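Local coordinates for protein aquaporin AqpM (Methanothermobacter marburgensis str. Marburg, PDB 2F2B) that forms a membrane channel that lets water pass in both directions under osmotic force and also shows a transient increase in initial glycerol flux, at residues Arg98-Val101 with Pro102-Ala106; Phe64-Ala67 with Ala68-Ala72. One frame throughout, in Å; residues are numbered along the deposited sequence.

Contact 1. Residues Arg98-Val101 with Pro102-Ala106; sequences REVV and PYIIA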
loop_
_atom_site.group_PDB
_atom_site.type_symbol
_atom_site.label_atom_id
_atom_site.label_comp_id
_atom_site.label_asym_id
_atom_site.label_seq_id
_atom_site.Cartn_x
_atom_site.Cartn_y
_atom_site.Cartn_z
ATOM N N ARG A 98 12.060 12.964 -33.620
ATOM C CA ARG A 98 11.391 12.279 -34.719
ATOM C C ARG A 98 10.395 11.211 -34.264
ATOM O O ARG A 98 9.554 10.773 -35.051
ATOM C CB ARG A 98 12.425 11.640 -35.653
ATOM C CG ARG A 98 13.339 10.641 -34.971
ATOM C CD ARG A 98 14.279 9.983 -35.968
ATOM N NE ARG A 98 15.185 9.045 -35.314
ATOM C CZ ARG A 98 16.229 9.402 -34.575
ATOM N NH1 ARG A 98 16.513 10.684 -34.392
ATOM N NH2 ARG A 98 16.986 8.474 -34.008
ATOM N N GLU A 99 10.483 10.794 -33.004
ATOM C CA GLU A 99 9.573 9.770 -32.490
ATOM C C GLU A 99 8.536 10.320 -31.512
ATOM O O GLU A 99 7.689 9.576 -31.020
ATOM C CB GLU A 99 10.364 8.650 -31.807
ATOM C CG GLU A 99 11.478 8.068 -32.661
ATOM C CD GLU A 99 12.087 6.816 -32.062
ATOM O OE1 GLU A 99 12.194 6.737 -30.819
ATOM O OE2 GLU A 99 12.472 5.915 -32.836
ATOM N N VAL A 100 8.600 11.618 -31.234
ATOM C CA VAL A 100 7.656 12.239 -30.309
ATOM C C VAL A 100 6.206 12.129 -30.783
ATOM O O VAL A 100 5.340 11.655 -30.045
ATOM C CB VAL A 100 8.005 13.728 -30.072
ATOM C CG1 VAL A 100 6.859 14.432 -29.346
ATOM C CG2 VAL A 100 9.284 13.830 -29.257
ATOM N N VAL A 101 5.933 12.562 -32.011
ATOM C CA VAL A 101 4.568 12.492 -32.524
ATOM C C VAL A 101 4.053 11.051 -32.614
ATOM O O VAL A 101 2.911 10.775 -32.248
ATOM C CB VAL A 101 4.446 13.190 -33.898
ATOM C CG1 VAL A 101 3.047 12.997 -34.462
ATOM C CG2 VAL A 101 4.741 14.678 -33.739
ATOM N N PRO A 102 4.880 10.116 -33.114
ATOM C CA PRO A 102 4.431 8.723 -33.208
ATOM C C PRO A 102 4.009 8.182 -31.836
ATOM O O PRO A 102 2.966 7.542 -31.706
ATOM C CB PRO A 102 5.657 8.007 -33.760
ATOM C CG PRO A 102 6.244 9.039 -34.673
ATOM C CD PRO A 102 6.145 10.308 -33.849
ATOM N N TYR A 103 4.822 8.445 -30.817
ATOM C CA TYR A 103 4.498 7.981 -29.466
ATOM C C TYR A 103 3.223 8.625 -28.933
ATOM O O TYR A 103 2.364 7.940 -28.377
ATOM C CB TYR A 103 5.645 8.277 -28.493
ATOM C CG TYR A 103 6.610 7.132 -28.284
ATOM C CD1 TYR A 103 7.158 6.888 -27.025
ATOM C CD2 TYR A 103 6.998 6.309 -29.343
ATOM C CE1 TYR A 103 8.070 5.857 -26.823
ATOM C CE2 TYR A 103 7.910 5.275 -29.152
ATOM C CZ TYR A 103 8.443 5.055 -27.890
ATOM O OH TYR A 103 9.356 4.049 -27.692
ATOM N N ILE A 104 3.092 9.939 -29.100
ATOM C CA ILE A 104 1.909 10.636 -28.603
ATOM C C ILE A 104 0.629 10.138 -29.267
ATOM O O ILE A 104 -0.395 9.969 -28.604
ATOM C CB ILE A 104 2.046 12.171 -28.778
ATOM C CG1 ILE A 104 3.183 12.685 -27.887
ATOM C CG2 ILE A 104 0.732 12.867 -28.420
ATOM C CD1 ILE A 104 3.371 14.195 -27.914
ATOM N N ILE A 105 0.676 9.897 -30.574
ATOM C CA ILE A 105 -0.510 9.402 -31.264
ATOM C C ILE A 105 -0.898 8.035 -30.704
ATOM O O ILE A 105 -2.073 7.772 -30.449
ATOM C CB ILE A 105 -0.274 9.292 -32.790
ATOM C CG1 ILE A 105 -0.166 10.697 -33.389
ATOM C CG2 ILE A 105 -1.415 8.516 -33.447
ATOM C CD1 ILE A 105 0.108 10.715 -34.885
ATOM N N ALA A 106 0.094 7.173 -30.500
ATOM C CA ALA A 106 -0.159 5.841 -29.961
ATOM C C ALA A 106 -0.777 5.940 -28.569
ATOM O O ALA A 106 -1.674 5.170 -28.227
ATOM C CB ALA A 106 1.144 5.039 -29.897
#
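Val-100 and Ile-104 stand alongside each other, one turn apart, with their branches turned out in a common direction. The methyl CG1 of Val-100 meets the terminal CD1 of Ile-104 at 3.8 Å. CG1 of Val-100 reaches that place because it sits anti to its own backbone N (chi1 168°). One residue on, Val-101 and Ile-105 meet at a slant instead, with Val-101 CG1 3.7 Å from Ile-105 CD1. These i to i+4 pairs belong to the first turns of helix 100-122, a membrane-spanning helix of the aquaporin fold that starts at the cytoplasmic end. Ile-104 N bonds to Val-100 O at 3.0 Å, and Ile-105 N to Val-101 O at 2.9 Å. Pro-102 sits within this first turn, where its ring takes the place of an N-H. The peptide link holds Pro-102 CD 3.3 Å from Val-101 CB. Tyr-103 N bonds to Glu-99 O at 3.1 Å. Tyr-103 CB lies 3.5 Å from Glu-99 O. Tyr-103 OH bonds to Ser-77 O and Arg-7, and Arg-7 also forms a salt bridge with Glu-99. Val-100 and Ile-104 pack on the short helix 83-91, which begins within the first NPA motif.

Contact 2. Residues Phe64-Ala67 with Ala68-Ala72; sequences FAIA and ASIYA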
loop_
_atom_site.group_PDB
_atom_site.type_symbol
_atom_site.label_atom_id
_atom_site.label_comp_id
_atom_site.label_asym_id
_atom_site.label_seq_id
_atom_site.Cartn_x
_atom_site.Cartn_y
_atom_site.Cartn_z
ATOM N N PHE A 64 -0.468 0.792 -9.457
ATOM C CA PHE A 64 -0.122 -0.608 -9.671
ATOM C C PHE A 64 -0.196 -0.955 -11.158
ATOM O O PHE A 64 0.601 -1.755 -11.655
ATOM C CB PHE A 64 -1.047 -1.534 -8.864
ATOM C CG PHE A 64 -0.918 -1.388 -7.364
ATOM C CD1 PHE A 64 0.292 -1.014 -6.775
ATOM C CD2 PHE A 64 -1.997 -1.684 -6.536
ATOM C CE1 PHE A 64 0.419 -0.942 -5.379
ATOM C CE2 PHE A 64 -1.885 -1.617 -5.148
ATOM C CZ PHE A 64 -0.672 -1.243 -4.565
ATOM N N ALA A 65 -1.140 -0.350 -11.875
ATOM C CA ALA A 65 -1.265 -0.614 -13.304
ATOM C C ALA A 65 -0.069 -0.001 -14.037
ATOM O O ALA A 65 0.444 -0.576 -15.002
ATOM C CB ALA A 65 -2.576 -0.036 -13.841
ATOM N N ILE A 66 0.377 1.164 -13.571
ATOM C CA ILE A 66 1.531 1.837 -14.177
ATOM C C ILE A 66 2.801 1.021 -13.927
ATOM O O ILE A 66 3.610 0.817 -14.838
ATOM C CB ILE A 66 1.695 3.275 -13.606
ATOM C CG1 ILE A 66 0.594 4.177 -14.177
ATOM C CG2 ILE A 66 3.082 3.837 -13.953
ATOM C CD1 ILE A 66 0.421 5.498 -13.453
ATOM N N ALA A 67 2.973 0.547 -12.695
ATOM C CA ALA A 67 4.142 -0.261 -12.357
ATOM C C ALA A 67 4.147 -1.521 -13.217
ATOM O O ALA A 67 5.164 -1.863 -13.834
ATOM C CB ALA A 67 4.118 -0.639 -10.869
ATOM N N ALA A 68 3.007 -2.202 -13.276
ATOM C CA ALA A 68 2.893 -3.420 -14.079
ATOM C C ALA A 68 3.285 -3.140 -15.531
ATOM O O ALA A 68 4.048 -3.901 -16.144
ATOM C CB ALA A 68 1.466 -3.954 -14.016
ATOM N N SER A 69 2.773 -2.043 -16.075
ATOM C CA SER A 69 3.067 -1.664 -17.457
ATOM C C SER A 69 4.553 -1.402 -17.697
ATOM O O SER A 69 5.105 -1.815 -18.716
ATOM C CB SER A 69 2.251 -0.428 -17.851
ATOM O OG SER A 69 0.863 -0.731 -17.905
ATOM N N ILE A 70 5.197 -0.712 -16.762
ATOM C CA ILE A 70 6.616 -0.416 -16.902
ATOM C C ILE A 70 7.466 -1.690 -16.862
ATOM O O ILE A 70 8.426 -1.829 -17.628
ATOM C CB ILE A 70 7.081 0.580 -15.812
ATOM C CG1 ILE A 70 6.417 1.943 -16.056
ATOM C CG2 ILE A 70 8.606 0.714 -15.831
ATOM C CD1 ILE A 70 6.690 2.978 -14.972
ATOM N N TYR A 71 7.124 -2.629 -15.987
ATOM C CA TYR A 71 7.891 -3.870 -15.922
ATOM C C TYR A 71 7.640 -4.729 -17.156
ATOM O O TYR A 71 8.525 -5.457 -17.607
ATOM C CB TYR A 71 7.554 -4.641 -14.640
ATOM C CG TYR A 71 8.195 -4.020 -13.417
ATOM C CD1 TYR A 71 9.581 -4.053 -13.238
ATOM C CD2 TYR A 71 7.427 -3.336 -12.475
ATOM C CE1 TYR A 71 10.186 -3.414 -12.151
ATOM C CE2 TYR A 71 8.017 -2.693 -11.396
ATOM C CZ TYR A 71 9.394 -2.730 -11.237
ATOM O OH TYR A 71 9.981 -2.060 -10.190
ATOM N N ALA A 72 6.447 -4.624 -17.723
ATOM C CA ALA A 72 6.113 -5.410 -18.908
ATOM C C ALA A 72 6.583 -4.777 -20.215
ATOM O O ALA A 72 7.029 -5.480 -21.123
ATOM C CB ALA A 72 4.597 -5.636 -18.971
#
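Ser-69 turns its hydroxyl back onto the carbonyl of Ala-65, one turn earlier in transmembrane helix 52-73 of the aquaporin fold. OG donates to Ala-65 O at 2.9 Å, and Ser-69 N donates to the same oxygen at 3.0 Å. The two donors come from opposite faces of the carbonyl plane. OG lies beside its own backbone N (chi1 -67°), which brings it back to the oxygen. The hydrogen of this buried hydroxyl is thus taken up within its own helix. Next to it, Ile-70 sits alongside Ile-66, and the two branched chains head the same way, with Ile-66 CG2 3.8 Å from Ile-70 CD1. Ile-70 N bonds to Ile-66 O at 2.9 Å. Ala-68 N likewise bonds to Phe-64 O.

Further out, Ala-65 and Ser-69 pack on helix 4-33, where both touch Ile-17, while Phe-64, Ile-66 and Ile-70 pack on helix 175-194. Ala-68 and Tyr-71 touch Thr-160 and Ile-164 of a neighbouring subunit, so this helix also lines a subunit interface of the tetramer. Tyr-71 OH bonds to Gly-173 O and Ile-177 N, which fixes the far end of the ring. At its near end, Tyr-71 N bonds to Ala-67 O at 3.0 Å, and ring atom CD2 also stands 3.0 Å from that oxygen.

Contact 2 comes first along the chain, on helix 52-73, and contact 1 follows on helix 100-122. Their centres are about 20 Å apart, and their nearest atoms about 12 Å, so they do not touch. Both pack against helix 4-33, contact 1 near its start and contact 2 further along. Contact 1 lies at the surface; its centre is about 17 Å from the chain centre, and it also meets Pro-83 of the first NPA motif through Ile-104. Contact 2 is buried, its centre about 13 Å from the chain centre, and faces a second subunit. A bound glycerol, probably from the crystallisation liquor, lies about 3 Å from the side chain of Ile-66 in contact 2.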